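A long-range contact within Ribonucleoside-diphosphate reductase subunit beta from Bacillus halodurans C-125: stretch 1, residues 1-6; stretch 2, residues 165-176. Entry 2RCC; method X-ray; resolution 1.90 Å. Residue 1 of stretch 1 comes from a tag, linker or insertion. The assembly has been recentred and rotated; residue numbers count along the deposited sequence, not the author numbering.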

# COMPACT_ATOMS: atom_id res chain seq x y z
N GLY A 1 16.94 -20.74 20.79
CA GLY A 1 17.24 -21.00 19.36
C GLY A 1 17.46 -19.68 18.64
O GLY A 1 18.37 -18.93 19.02
N MSE A 2 16.62 -19.39 17.64
CA MSE A 2 16.71 -18.14 16.88
C MSE A 2 16.23 -16.92 17.70
O MSE A 2 15.29 -17.04 18.49
CB MSE A 2 15.85 -18.23 15.62
CG MSE A 2 16.31 -19.22 14.56
SE MSE A 2 17.30 -18.42 13.08
CE MSE A 2 18.57 -17.28 14.06
N GLU A 3 16.90 -15.79 17.50
CA GLU A 3 16.55 -14.51 18.14
C GLU A 3 15.14 -14.08 17.73
O GLU A 3 14.77 -14.31 16.59
CB GLU A 3 17.53 -13.40 17.70
CG GLU A 3 17.64 -13.10 16.13
CD GLU A 3 18.54 -11.89 15.79
OE1 GLU A 3 19.39 -11.51 16.63
OE2 GLU A 3 18.41 -11.31 14.69
N GLN A 4 14.35 -13.50 18.64
CA GLN A 4 13.02 -13.03 18.22
C GLN A 4 13.15 -11.70 17.49
O GLN A 4 14.06 -10.94 17.77
CB GLN A 4 12.00 -12.98 19.35
CG GLN A 4 11.38 -14.35 19.64
CD GLN A 4 10.21 -14.29 20.59
OE1 GLN A 4 10.20 -13.48 21.53
NE2 GLN A 4 9.22 -15.15 20.38
N LEU A 5 12.23 -11.44 16.57
CA LEU A 5 12.27 -10.23 15.75
C LEU A 5 11.70 -9.04 16.47
O LEU A 5 10.75 -9.16 17.23
CB LEU A 5 11.48 -10.40 14.46
CG LEU A 5 11.94 -11.55 13.59
CD1 LEU A 5 11.14 -11.54 12.35
CD2 LEU A 5 13.45 -11.55 13.30
N GLN A 6 12.27 -7.87 16.18
CA GLN A 6 11.80 -6.63 16.74
C GLN A 6 11.03 -5.96 15.62
O GLN A 6 11.45 -6.01 14.47
CB GLN A 6 13.00 -5.79 17.19
CG GLN A 6 13.82 -6.44 18.29
CD GLN A 6 13.02 -6.63 19.56
OE1 GLN A 6 12.45 -5.68 20.09
NE2 GLN A 6 12.97 -7.87 20.06
N LYS A 165 2.64 -20.24 13.11
CA LYS A 165 3.95 -20.50 13.69
C LYS A 165 4.79 -19.23 13.81
O LYS A 165 5.55 -19.10 14.76
CB LYS A 165 4.65 -21.67 12.95
CG LYS A 165 3.97 -23.01 13.35
CD LYS A 165 4.51 -24.23 12.66
CE LYS A 165 3.88 -25.50 13.26
NZ LYS A 165 2.38 -25.47 13.22
N PHE A 166 4.62 -18.28 12.88
CA PHE A 166 5.28 -16.99 12.97
C PHE A 166 4.66 -16.13 14.09
O PHE A 166 5.40 -15.52 14.87
CB PHE A 166 5.26 -16.24 11.62
CG PHE A 166 5.81 -14.86 11.71
CD1 PHE A 166 7.18 -14.65 11.69
CD2 PHE A 166 4.97 -13.77 11.83
CE1 PHE A 166 7.71 -13.38 11.80
CE2 PHE A 166 5.51 -12.48 11.95
CZ PHE A 166 6.87 -12.29 11.92
N VAL A 167 3.32 -16.08 14.17
CA VAL A 167 2.68 -15.23 15.20
C VAL A 167 3.02 -15.73 16.61
O VAL A 167 3.23 -14.92 17.50
CB VAL A 167 1.14 -15.05 15.05
CG1 VAL A 167 0.76 -14.69 13.62
CG2 VAL A 167 0.40 -16.28 15.50
N ASP A 168 3.11 -17.06 16.77
CA ASP A 168 3.51 -17.66 18.05
C ASP A 168 4.97 -17.36 18.42
O ASP A 168 5.26 -17.13 19.61
CB ASP A 168 3.31 -19.18 18.03
N ASN A 169 5.87 -17.37 17.43
CA ASN A 169 7.30 -17.15 17.68
C ASN A 169 7.98 -16.50 16.50
O ASN A 169 8.58 -17.21 15.69
CB ASN A 169 7.92 -18.52 17.96
CG ASN A 169 9.38 -18.44 18.35
OD1 ASN A 169 9.87 -17.44 18.85
ND2 ASN A 169 10.08 -19.55 18.13
N PRO A 170 7.92 -15.15 16.40
CA PRO A 170 8.53 -14.49 15.23
C PRO A 170 10.05 -14.48 15.33
O PRO A 170 10.60 -13.83 16.19
CB PRO A 170 7.96 -13.08 15.27
CG PRO A 170 7.50 -12.86 16.62
CD PRO A 170 7.28 -14.18 17.30
N THR A 171 10.70 -15.24 14.47
CA THR A 171 12.15 -15.34 14.43
C THR A 171 12.49 -15.33 12.95
O THR A 171 11.58 -15.42 12.13
CB THR A 171 12.61 -16.66 15.01
OG1 THR A 171 12.20 -17.71 14.12
CG2 THR A 171 12.00 -16.90 16.44
N PRO A 172 13.78 -15.20 12.58
CA PRO A 172 14.14 -15.27 11.16
C PRO A 172 13.75 -16.59 10.46
O PRO A 172 13.47 -16.59 9.28
CB PRO A 172 15.66 -15.10 11.19
CG PRO A 172 15.91 -14.31 12.44
CD PRO A 172 14.96 -14.88 13.41
N LYS A 173 13.69 -17.68 11.21
CA LYS A 173 13.31 -18.98 10.69
C LYS A 173 11.82 -19.03 10.37
O LYS A 173 11.45 -19.49 9.31
CB LYS A 173 13.68 -20.07 11.70
CG LYS A 173 13.49 -21.50 11.22
CD LYS A 173 13.78 -22.47 12.37
CE LYS A 173 13.46 -23.90 11.98
NZ LYS A 173 14.31 -24.34 10.83
N THR A 174 10.96 -18.60 11.29
CA THR A 174 9.51 -18.55 11.04
C THR A 174 9.14 -17.46 9.99
O THR A 174 8.16 -17.60 9.26
CB THR A 174 8.70 -18.39 12.35
OG1 THR A 174 9.05 -17.15 13.01
CG2 THR A 174 8.91 -19.59 13.27
N PHE A 175 9.92 -16.38 9.91
CA PHE A 175 9.72 -15.37 8.87
C PHE A 175 10.00 -15.96 7.49
O PHE A 175 9.24 -15.75 6.54
CB PHE A 175 10.59 -14.15 9.10
CG PHE A 175 10.23 -13.01 8.22
CD1 PHE A 175 10.81 -12.88 6.97
CD2 PHE A 175 9.29 -12.07 8.63
CE1 PHE A 175 10.46 -11.81 6.12
CE2 PHE A 175 8.94 -10.99 7.77
CZ PHE A 175 9.54 -10.88 6.52
N LEU A 176 11.10 -16.68 7.37
CA LEU A 176 11.47 -17.36 6.12
C LEU A 176 10.38 -18.37 5.70
O LEU A 176 10.02 -18.42 4.54
CB LEU A 176 12.82 -18.07 6.28
CG LEU A 176 13.50 -18.60 5.00
CD1 LEU A 176 14.05 -17.43 4.21
CD2 LEU A 176 14.65 -19.53 5.33

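The N-terminal segment, extended and without regular secondary structure, lies across the turn that joins two helices of stretch 2, one ending at Asp168 and the next beginning at Pro172. The CA atoms come nearest at Gln4 and Thr171, 4.5 Å apart, and the contact buries 472 Å² in all.

Two hydrogen bonds tie the segments together. Asn169 is the first residue to leave helical geometry, and the carbonyl of Pro170, in the loop that follows, accepts from stretch 1: Leu5 N donates to Pro170 O at 2.9 Å. Beside it, the side chain of Gln4 reaches over to the turn, and its NE2 donates to Asn169 OD1 at 2.8 Å, pairing two exposed or partly exposed amides. The Pro170 carbonyl also receives a CA-H...O contact, with Gln4 CA 3.3 Å from Pro170 O. A second such contact runs the other way, from Thr171 CA to Glu3 O at 3.5 Å. Glu3 O otherwise finds no conventional donor: it is buried here against Pro172, whose CD lies 3.2 Å from Glu3 O and whose ring nitrogen carries no hydrogen.

Polar groups of the turn and of the first turn of the second helix are also paired within stretch 2. Thr171 caps the second helix, its OG1 accepting from Thr174 N at 3.2 Å in nearly straight geometry and, weakly, from Lys173 N at 3.3 Å. Thr174 OG1 in turn donates to Asn169 O at 2.7 Å.

Apolar packing completes the contact. Leu5 is buried, its CD2 3.7 Å from Pro172 CD, while its CD1 approaches the edge of the Phe166 ring, 3.9 Å from Phe166 CE1, and lies 4.2 Å from Phe175 CD2. Thus one leucine touches residues from both helices. Nearer the terminus, selenomethionine Met2 sets its CB 3.7 Å from Thr171 CB and 4.1 Å from Pro172 CD.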